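Long-range contact in lipolytic enzyme, G-D-S-L family (Bacteroides thetaiotaomicron, PDB 7BR2), which metabolizes the drug diltiazem as a gut microbial serine esterase of the SGNH (GDSL) family: residues V85-N98 with F152-Q166. Sequence-based numbering, arbitrary orientation.
Sequences VTFGMNDSGYYEYN and FKKKNETIKRIIEYQ
The buried ammonium group of K155 is gripped by three oxygens of the 85-98 loop while an aromatic face shields it: NZ donates to M89 O (2.7 Å), S92 OG and G93 O (2.8 Å). K155 NZ also stands over the face of the Y94 ring, 3.8 Å from its centroid, a cation-pi contact. With CG anti to the backbone N (chi1 157°), the lysine runs extended from the first turn of its helix and bends only at chi4, which brings NZ into this cage. K155 thus illustrates how one lysine can gather backbone carbonyls in and beside a turn, and an alanine in its place would probably leave the carbonyls of M89 and G93 without this donor and the Y94 face without its cation. S92 OG in turn donates a hydrogen bond to G88 O. G88-D91 matches the GxND block of SGNH hydrolases, whose asparagine, here N90, probably contributes to the oxyanion hole; K155 holds M89 O inside this block.

K155 CA lies over the centre of the Y97 ring. Y97 OH lies 2.6 Å from T158 OG1, and this hydroxyl donates to S92 O. Beside it, F152 lays a face under Y94 CB and turns an edge to the face of Y95. N98 OD1 accepts a nearly straight bond from K153 N (3.1 Å, 173°), while its ND2 reaches V151 O. Toward the other end, I162 CG2 presses against F87 CE2 (3.4 Å), and a water probably bridges F87 O and Q166 OE1.

The contact thereby ties the loop after strand 82-85, central in the parallel sheet, to the turn leading into helix 155-173 and along that helix to Q166; helix 102-125 touches F87 and I162, helix 64-75 also meets F87, and helix 181-194 packs against I159.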
ATOM      1  N   VAL A  85      12.773  -4.451   0.684  1.00 30.99           N
ATOM      2  CA  VAL A  85      13.675  -3.906   1.697  1.00 28.55           C
ATOM      3  C   VAL A  85      13.756  -2.392   1.519  1.00 32.79           C
ATOM      4  O   VAL A  85      14.138  -1.912   0.447  1.00 39.97           O
ATOM      5  CB  VAL A  85      15.074  -4.545   1.618  1.00 31.52           C
ATOM      6  CG1 VAL A  85      15.996  -3.998   2.696  1.00 28.45           C
ATOM      7  CG2 VAL A  85      14.986  -6.074   1.698  1.00 25.62           C
ATOM      8  N   THR A  86      13.351  -1.643   2.546  1.00 37.47           N
ATOM      9  CA  THR A  86      13.401  -0.184   2.540  1.00 30.80           C
ATOM     10  C   THR A  86      13.903   0.320   3.888  1.00 41.70           C
ATOM     11  O   THR A  86      13.556  -0.234   4.937  1.00 36.81           O
ATOM     12  CB  THR A  86      12.032   0.431   2.229  1.00 35.76           C
ATOM     13  OG1 THR A  86      12.180   1.850   2.073  1.00 37.25           O
ATOM     14  CG2 THR A  86      11.015   0.140   3.343  1.00 30.69           C
ATOM     15  N   PHE A  87      14.743   1.350   3.855  1.00 36.41           N
ATOM     16  CA  PHE A  87      15.339   1.903   5.066  1.00 35.07           C
ATOM     17  C   PHE A  87      15.983   3.231   4.707  1.00 38.57           C
ATOM     18  O   PHE A  87      16.042   3.620   3.535  1.00 38.11           O
ATOM     19  CB  PHE A  87      16.376   0.956   5.687  1.00 34.68           C
ATOM     20  CG  PHE A  87      17.611   0.780   4.852  1.00 38.79           C
ATOM     21  CD1 PHE A  87      17.566   0.059   3.671  1.00 35.40           C
ATOM     22  CD2 PHE A  87      18.814   1.349   5.240  1.00 37.48           C
ATOM     23  CE1 PHE A  87      18.700  -0.094   2.897  1.00 37.51           C
ATOM     24  CE2 PHE A  87      19.946   1.198   4.476  1.00 32.01           C
ATOM     25  CZ  PHE A  87      19.893   0.474   3.301  1.00 39.65           C
ATOM     26  N   GLY A  88      16.459   3.943   5.726  1.00 33.69           N
ATOM     27  CA  GLY A  88      17.208   5.165   5.513  1.00 34.81           C
ATOM     28  C   GLY A  88      16.633   6.380   6.212  1.00 35.26           C
ATOM     29  O   GLY A  88      17.370   7.325   6.491  1.00 38.92           O
ATOM     30  N   MET A  89      15.323   6.401   6.453  1.00 31.38           N
ATOM     31  CA  MET A  89      14.750   7.577   7.105  1.00 35.40           C
ATOM     32  C   MET A  89      15.367   7.801   8.483  1.00 42.81           C
ATOM     33  O   MET A  89      15.663   8.944   8.865  1.00 39.16           O
ATOM     34  CB  MET A  89      13.230   7.456   7.194  1.00 37.24           C
ATOM     35  CG  MET A  89      12.564   8.678   7.839  1.00 41.47           C
ATOM     36  SD  MET A  89      12.766  10.252   6.954  1.00 42.27           S
ATOM     37  CE  MET A  89      11.704  10.026   5.528  1.00 36.18           C
ATOM     38  N   ASN A  90      15.594   6.722   9.237  1.00 40.01           N
ATOM     39  CA  ASN A  90      16.250   6.819  10.533  1.00 35.25           C
ATOM     40  C   ASN A  90      17.763   6.795  10.402  1.00 35.00           C
ATOM     41  O   ASN A  90      18.457   7.488  11.147  1.00 36.35           O
ATOM     42  CB  ASN A  90      15.770   5.689  11.442  1.00 36.54           C
ATOM     43  CG  ASN A  90      14.335   5.872  11.867  1.00 41.17           C
ATOM     44  OD1 ASN A  90      13.955   6.948  12.346  1.00 43.63           O
ATOM     45  ND2 ASN A  90      13.517   4.844  11.664  1.00 37.46           N
ATOM     46  N   ASP A  91      18.285   5.980   9.484  1.00 35.58           N
ATOM     47  CA  ASP A  91      19.726   5.917   9.285  1.00 34.79           C
ATOM     48  C   ASP A  91      20.310   7.299   9.002  1.00 38.57           C
ATOM     49  O   ASP A  91      21.397   7.639   9.481  1.00 36.90           O
ATOM     50  CB  ASP A  91      20.051   4.951   8.138  1.00 35.70           C
ATOM     51  CG  ASP A  91      19.375   3.581   8.292  1.00 39.47           C
ATOM     52  OD1 ASP A  91      18.117   3.538   8.363  1.00 37.20           O
ATOM     53  OD2 ASP A  91      20.100   2.551   8.327  1.00 35.42           O
ATOM     54  N   SER A  92      19.597   8.114   8.226  1.00 43.46           N
ATOM     55  CA  SER A  92      20.137   9.396   7.794  1.00 41.32           C
ATOM     56  C   SER A  92      20.354  10.370   8.947  1.00 42.40           C
ATOM     57  O   SER A  92      21.201  11.262   8.835  1.00 45.19           O
ATOM     58  CB  SER A  92      19.210  10.035   6.767  1.00 38.96           C
ATOM     59  OG  SER A  92      17.866   9.943   7.196  1.00 41.51           O
ATOM     60  N   GLY A  93      19.636  10.219  10.053  1.00 36.93           N
ATOM     61  CA  GLY A  93      19.750  11.149  11.158  1.00 39.62           C
ATOM     62  C   GLY A  93      18.868  12.376  10.995  1.00 41.33           C
ATOM     63  O   GLY A  93      18.200  12.582   9.978  1.00 41.03           O
ATOM     64  N   TYR A  94      18.855  13.212  12.035  1.00 37.06           N
ATOM     65  CA  TYR A  94      17.871  14.290  12.050  1.00 42.01           C
ATOM     66  C   TYR A  94      18.435  15.662  12.433  1.00 48.01           C
ATOM     67  O   TYR A  94      18.781  16.467  11.559  1.00 46.05           O
ATOM     68  CB  TYR A  94      16.732  13.908  12.996  1.00 43.33           C
ATOM     69  CG  TYR A  94      15.939  12.691  12.558  1.00 46.25           C
ATOM     70  CD1 TYR A  94      14.841  12.830  11.715  1.00 42.47           C
ATOM     71  CD2 TYR A  94      16.276  11.406  12.995  1.00 43.88           C
ATOM     72  CE1 TYR A  94      14.101  11.737  11.314  1.00 44.63           C
ATOM     73  CE2 TYR A  94      15.531  10.293  12.596  1.00 40.24           C
ATOM     74  CZ  TYR A  94      14.444  10.475  11.753  1.00 39.98           C
ATOM     75  OH  TYR A  94      13.696   9.407  11.334  1.00 40.16           O
ATOM     76  N   TYR A  95      18.535  15.938  13.737  1.00 47.90           N
ATOM     77  CA  TYR A  95      18.754  17.312  14.199  1.00 47.94           C
ATOM     78  C   TYR A  95      20.136  17.837  13.810  1.00 50.49           C
ATOM     79  O   TYR A  95      20.288  19.028  13.508  1.00 52.20           O
ATOM     80  CB  TYR A  95      18.541  17.395  15.711  1.00 46.96           C
ATOM     81  CG  TYR A  95      17.086  17.324  16.128  1.00 49.06           C
ATOM     82  CD1 TYR A  95      16.471  16.101  16.382  1.00 50.47           C
ATOM     83  CD2 TYR A  95      16.327  18.481  16.270  1.00 49.55           C
ATOM     84  CE1 TYR A  95      15.136  16.029  16.769  1.00 49.49           C
ATOM     85  CE2 TYR A  95      14.990  18.422  16.658  1.00 53.06           C
ATOM     86  CZ  TYR A  95      14.399  17.193  16.907  1.00 56.28           C
ATOM     87  OH  TYR A  95      13.071  17.126  17.288  1.00 47.62           O
ATOM     88  N   GLU A  96      21.156  16.974  13.816  1.00 49.21           N
ATOM     89  CA  GLU A  96      22.519  17.417  13.541  1.00 42.68           C
ATOM     90  C   GLU A  96      22.703  18.010  12.150  1.00 51.24           C
ATOM     91  O   GLU A  96      23.746  18.625  11.900  1.00 57.26           O
ATOM     92  CB  GLU A  96      23.506  16.262  13.699  1.00 46.40           C
ATOM     93  CG  GLU A  96      23.747  15.771  15.115  1.00 55.05           C
ATOM     94  CD  GLU A  96      22.713  14.760  15.585  1.00 55.24           C
ATOM     95  OE1 GLU A  96      21.580  14.754  15.049  1.00 50.74           O
ATOM     96  OE2 GLU A  96      23.061  13.940  16.464  1.00 58.53           O
ATOM     97  N   TYR A  97      21.743  17.846  11.235  1.00 50.90           N
ATOM     98  CA  TYR A  97      21.897  18.472   9.925  1.00 49.05           C
ATOM     99  C   TYR A  97      21.827  19.985  10.019  1.00 51.31           C
ATOM    100  O   TYR A  97      22.317  20.670   9.115  1.00 52.23           O
ATOM    101  CB  TYR A  97      20.837  17.973   8.938  1.00 43.94           C
ATOM    102  CG  TYR A  97      21.164  16.625   8.357  1.00 51.62           C
ATOM    103  CD1 TYR A  97      22.177  16.486   7.408  1.00 54.89           C
ATOM    104  CD2 TYR A  97      20.483  15.482   8.765  1.00 45.80           C
ATOM    105  CE1 TYR A  97      22.499  15.249   6.876  1.00 49.79           C
ATOM    106  CE2 TYR A  97      20.799  14.235   8.239  1.00 45.89           C
ATOM    107  CZ  TYR A  97      21.812  14.124   7.295  1.00 49.44           C
ATOM    108  OH  TYR A  97      22.144  12.896   6.764  1.00 44.15           O
ATOM    109  N   ASN A  98      21.230  20.519  11.084  1.00 46.80           N
ATOM    110  CA  ASN A  98      21.157  21.956  11.282  1.00 50.20           C
ATOM    111  C   ASN A  98      22.222  22.447  12.253  1.00 58.87           C
ATOM    112  O   ASN A  98      22.169  23.601  12.699  1.00 62.68           O
ATOM    113  CB  ASN A  98      19.757  22.339  11.762  1.00 46.17           C
ATOM    114  CG  ASN A  98      18.683  22.039  10.721  1.00 48.66           C
ATOM    115  OD1 ASN A  98      18.954  21.963   9.520  1.00 45.72           O
ATOM    116  ND2 ASN A  98      17.462  21.836  11.187  1.00 47.06           N
ATOM    117  N   PHE A 152      15.112  19.677   8.525  1.00 41.65           N
ATOM    118  CA  PHE A 152      16.467  19.144   8.661  1.00 45.91           C
ATOM    119  C   PHE A 152      17.148  19.235   7.300  1.00 48.17           C
ATOM    120  O   PHE A 152      16.904  18.417   6.413  1.00 52.16           O
ATOM    121  CB  PHE A 152      16.438  17.720   9.216  1.00 47.78           C
ATOM    122  CG  PHE A 152      15.715  17.601  10.538  1.00 46.70           C
ATOM    123  CD1 PHE A 152      16.130  18.344  11.638  1.00 45.58           C
ATOM    124  CD2 PHE A 152      14.605  16.789  10.674  1.00 42.66           C
ATOM    125  CE1 PHE A 152      15.466  18.254  12.852  1.00 46.08           C
ATOM    126  CE2 PHE A 152      13.935  16.702  11.894  1.00 43.08           C
ATOM    127  CZ  PHE A 152      14.367  17.437  12.977  1.00 43.59           C
ATOM    128  N   LYS A 153      18.018  20.236   7.138  1.00 52.06           N
ATOM    129  CA  LYS A 153      18.486  20.625   5.813  1.00 49.46           C
ATOM    130  C   LYS A 153      19.351  19.540   5.185  1.00 48.84           C
ATOM    131  O   LYS A 153      20.310  19.054   5.794  1.00 52.69           O
ATOM    132  CB  LYS A 153      19.263  21.947   5.896  1.00 51.61           C
ATOM    133  CG  LYS A 153      18.382  23.162   6.133  1.00 47.90           C
ATOM    134  CD  LYS A 153      19.148  24.482   6.120  1.00 51.52           C
ATOM    135  CE  LYS A 153      19.569  24.965   7.498  1.00 51.88           C
ATOM    136  NZ  LYS A 153      20.812  24.345   7.998  1.00 52.13           N
ATOM    137  N   LYS A 154      19.005  19.181   3.950  1.00 51.80           N
ATOM    138  CA  LYS A 154      19.740  18.237   3.114  1.00 55.29           C
ATOM    139  C   LYS A 154      19.696  16.793   3.625  1.00 51.57           C
ATOM    140  O   LYS A 154      20.477  15.946   3.170  1.00 53.46           O
ATOM    141  CB  LYS A 154      21.179  18.707   2.890  1.00 54.52           C
ATOM    142  CG  LYS A 154      21.228  20.015   2.100  1.00 53.41           C
ATOM    143  CD  LYS A 154      20.662  19.713   0.716  1.00 56.55           C
ATOM    144  CE  LYS A 154      20.660  20.886  -0.240  1.00 62.45           C
ATOM    145  NZ  LYS A 154      20.028  20.495  -1.532  1.00 57.74           N
ATOM    146  N   LYS A 155      18.756  16.488   4.520  1.00 47.20           N
ATOM    147  CA  LYS A 155      18.612  15.131   5.033  1.00 48.21           C
ATOM    148  C   LYS A 155      18.205  14.161   3.919  1.00 44.73           C
ATOM    149  O   LYS A 155      18.729  13.032   3.827  1.00 41.20           O
ATOM    150  CB  LYS A 155      17.609  15.153   6.194  1.00 45.97           C
ATOM    151  CG  LYS A 155      16.909  13.852   6.516  1.00 44.83           C
ATOM    152  CD  LYS A 155      16.036  13.996   7.756  1.00 44.19           C
ATOM    153  CE  LYS A 155      15.251  12.719   8.056  1.00 41.83           C
ATOM    154  NZ  LYS A 155      16.121  11.575   8.426  1.00 40.60           N
ATOM    155  N   ASN A 156      17.324  14.601   3.021  1.00 42.46           N
ATOM    156  CA  ASN A 156      16.930  13.715   1.938  1.00 43.98           C
ATOM    157  C   ASN A 156      18.073  13.415   0.978  1.00 48.24           C
ATOM    158  O   ASN A 156      17.996  12.425   0.245  1.00 50.57           O
ATOM    159  CB  ASN A 156      15.757  14.280   1.149  1.00 44.06           C
ATOM    160  CG  ASN A 156      15.054  13.213   0.357  1.00 47.43           C
ATOM    161  OD1 ASN A 156      14.651  12.198   0.916  1.00 47.86           O
ATOM    162  ND2 ASN A 156      14.955  13.398  -0.954  1.00 44.15           N
ATOM    163  N   GLU A 157      19.142  14.216   0.975  1.00 48.18           N
ATOM    164  CA  GLU A 157      20.281  13.898   0.114  1.00 48.61           C
ATOM    165  C   GLU A 157      21.060  12.699   0.644  1.00 46.24           C
ATOM    166  O   GLU A 157      21.505  11.844  -0.133  1.00 45.42           O
ATOM    167  CB  GLU A 157      21.189  15.121  -0.035  1.00 54.34           C
ATOM    168  CG  GLU A 157      20.445  16.391  -0.480  1.00 56.16           C
ATOM    169  CD  GLU A 157      19.553  16.188  -1.708  1.00 54.09           C
ATOM    170  OE1 GLU A 157      19.999  15.541  -2.678  1.00 56.37           O
ATOM    171  OE2 GLU A 157      18.399  16.678  -1.698  1.00 56.77           O
ATOM    172  N   THR A 158      21.235  12.612   1.967  1.00 46.78           N
ATOM    173  CA  THR A 158      21.804  11.401   2.550  1.00 45.31           C
ATOM    174  C   THR A 158      20.894  10.200   2.291  1.00 43.79           C
ATOM    175  O   THR A 158      21.371   9.099   1.963  1.00 40.28           O
ATOM    176  CB  THR A 158      22.029  11.608   4.048  1.00 51.04           C
ATOM    177  OG1 THR A 158      22.942  12.694   4.249  1.00 55.40           O
ATOM    178  CG2 THR A 158      22.594  10.351   4.718  1.00 43.75           C
ATOM    179  N   ILE A 159      19.574  10.405   2.405  1.00 43.64           N
ATOM    180  CA  ILE A 159      18.640   9.331   2.075  1.00 40.43           C
ATOM    181  C   ILE A 159      18.846   8.861   0.636  1.00 43.57           C
ATOM    182  O   ILE A 159      18.972   7.659   0.366  1.00 39.58           O
ATOM    183  CB  ILE A 159      17.191   9.785   2.323  1.00 39.92           C
ATOM    184  CG1 ILE A 159      16.934   9.955   3.821  1.00 38.76           C
ATOM    185  CG2 ILE A 159      16.214   8.800   1.743  1.00 41.20           C
ATOM    186  CD1 ILE A 159      15.577  10.530   4.133  1.00 37.74           C
ATOM    187  N   LYS A 160      18.921   9.806  -0.304  1.00 46.09           N
ATOM    188  CA  LYS A 160      19.110   9.456  -1.708  1.00 42.02           C
ATOM    189  C   LYS A 160      20.433   8.737  -1.940  1.00 40.69           C
ATOM    190  O   LYS A 160      20.518   7.860  -2.806  1.00 40.18           O
ATOM    191  CB  LYS A 160      19.014  10.708  -2.589  1.00 48.26           C
ATOM    192  CG  LYS A 160      17.583  11.152  -2.869  1.00 47.99           C
ATOM    193  CD  LYS A 160      17.497  12.604  -3.290  1.00 47.02           C
ATOM    194  CE  LYS A 160      18.138  12.833  -4.651  1.00 55.65           C
ATOM    195  NZ  LYS A 160      17.842  14.209  -5.171  1.00 56.29           N
ATOM    196  N   ARG A 161      21.482   9.103  -1.199  1.00 44.25           N
ATOM    197  CA  ARG A 161      22.745   8.367  -1.301  1.00 47.30           C
ATOM    198  C   ARG A 161      22.568   6.912  -0.885  1.00 47.20           C
ATOM    199  O   ARG A 161      23.089   5.994  -1.539  1.00 46.05           O
ATOM    200  CB  ARG A 161      23.817   9.029  -0.439  1.00 47.95           C
ATOM    201  CG  ARG A 161      24.429  10.269  -1.032  1.00 48.82           C
ATOM    202  CD  ARG A 161      25.561  10.764  -0.146  1.00 51.77           C
ATOM    203  NE  ARG A 161      26.795  10.012  -0.361  1.00 51.79           N
ATOM    204  CZ  ARG A 161      27.852  10.080   0.444  1.00 54.11           C
ATOM    205  NH1 ARG A 161      27.811  10.860   1.521  1.00 52.04           N
ATOM    206  NH2 ARG A 161      28.948   9.378   0.172  1.00 44.42           N
ATOM    207  N   ILE A 162      21.867   6.687   0.231  1.00 42.17           N
ATOM    208  CA  ILE A 162      21.593   5.312   0.652  1.00 45.14           C
ATOM    209  C   ILE A 162      20.802   4.573  -0.433  1.00 40.03           C
ATOM    210  O   ILE A 162      21.088   3.412  -0.764  1.00 41.67           O
ATOM    211  CB  ILE A 162      20.863   5.302   2.014  1.00 45.92           C
ATOM    212  CG1 ILE A 162      21.732   5.961   3.093  1.00 40.96           C
ATOM    213  CG2 ILE A 162      20.518   3.875   2.422  1.00 36.53           C
ATOM    214  CD1 ILE A 162      21.031   6.180   4.410  1.00 36.99           C
ATOM    215  N   ILE A 163      19.823   5.248  -1.030  1.00 35.36           N
ATOM    216  CA  ILE A 163      19.016   4.606  -2.061  1.00 41.31           C
ATOM    217  C   ILE A 163      19.861   4.265  -3.286  1.00 44.08           C
ATOM    218  O   ILE A 163      19.665   3.220  -3.911  1.00 48.66           O
ATOM    219  CB  ILE A 163      17.816   5.494  -2.418  1.00 41.87           C
ATOM    220  CG1 ILE A 163      16.909   5.619  -1.191  1.00 38.89           C
ATOM    221  CG2 ILE A 163      17.069   4.910  -3.602  1.00 40.41           C
ATOM    222  CD1 ILE A 163      15.712   6.496  -1.369  1.00 41.63           C
ATOM    223  N   GLU A 164      20.830   5.116  -3.633  1.00 43.74           N
ATOM    224  CA  GLU A 164      21.728   4.791  -4.742  1.00 48.15           C
ATOM    225  C   GLU A 164      22.606   3.594  -4.412  1.00 46.35           C
ATOM    226  O   GLU A 164      22.876   2.754  -5.284  1.00 43.25           O
ATOM    227  CB  GLU A 164      22.582   6.006  -5.123  1.00 49.70           C
ATOM    228  CG  GLU A 164      22.105   6.763  -6.366  1.00 53.08           C
ATOM    229  CD  GLU A 164      21.780   5.832  -7.554  1.00 62.71           C
ATOM    230  OE1 GLU A 164      22.718   5.180  -8.082  1.00 59.56           O
ATOM    231  OE2 GLU A 164      20.604   5.769  -7.980  1.00 61.73           O
ATOM    232  N   TYR A 165      23.066   3.495  -3.163  1.00 45.42           N
ATOM    233  CA  TYR A 165      23.793   2.290  -2.780  1.00 45.72           C
ATOM    234  C   TYR A 165      22.907   1.050  -2.925  1.00 51.78           C
ATOM    235  O   TYR A 165      23.366  -0.003  -3.398  1.00 48.19           O
ATOM    236  CB  TYR A 165      24.323   2.404  -1.358  1.00 45.45           C
ATOM    237  CG  TYR A 165      25.364   1.355  -1.077  1.00 42.94           C
ATOM    238  CD1 TYR A 165      24.995   0.055  -0.737  1.00 46.12           C
ATOM    239  CD2 TYR A 165      26.710   1.647  -1.179  1.00 43.69           C
ATOM    240  CE1 TYR A 165      25.938  -0.921  -0.499  1.00 42.15           C
ATOM    241  CE2 TYR A 165      27.671   0.675  -0.933  1.00 46.77           C
ATOM    242  CZ  TYR A 165      27.276  -0.607  -0.596  1.00 45.29           C
ATOM    243  OH  TYR A 165      28.223  -1.572  -0.354  1.00 48.37           O
ATOM    244  N   GLN A 166      21.627   1.169  -2.550  1.00 43.86           N
ATOM    245  CA  GLN A 166      20.684   0.077  -2.775  1.00 44.41           C
ATOM    246  C   GLN A 166      20.586  -0.279  -4.256  1.00 46.84           C
ATOM    247  O   GLN A 166      20.644  -1.457  -4.624  1.00 45.47           O
ATOM    248  CB  GLN A 166      19.303   0.454  -2.248  1.00 44.25           C
ATOM    249  CG  GLN A 166      19.097   0.283  -0.781  1.00 39.32           C
ATOM    250  CD  GLN A 166      17.681   0.614  -0.396  1.00 43.37           C
ATOM    251  OE1 GLN A 166      17.311   1.784  -0.301  1.00 45.04           O
ATOM    252  NE2 GLN A 166      16.866  -0.416  -0.191  1.00 38.00           N
TER
HETATM  253  O   HOH W   1      15.356   2.932   1.120  1.00 41.56           O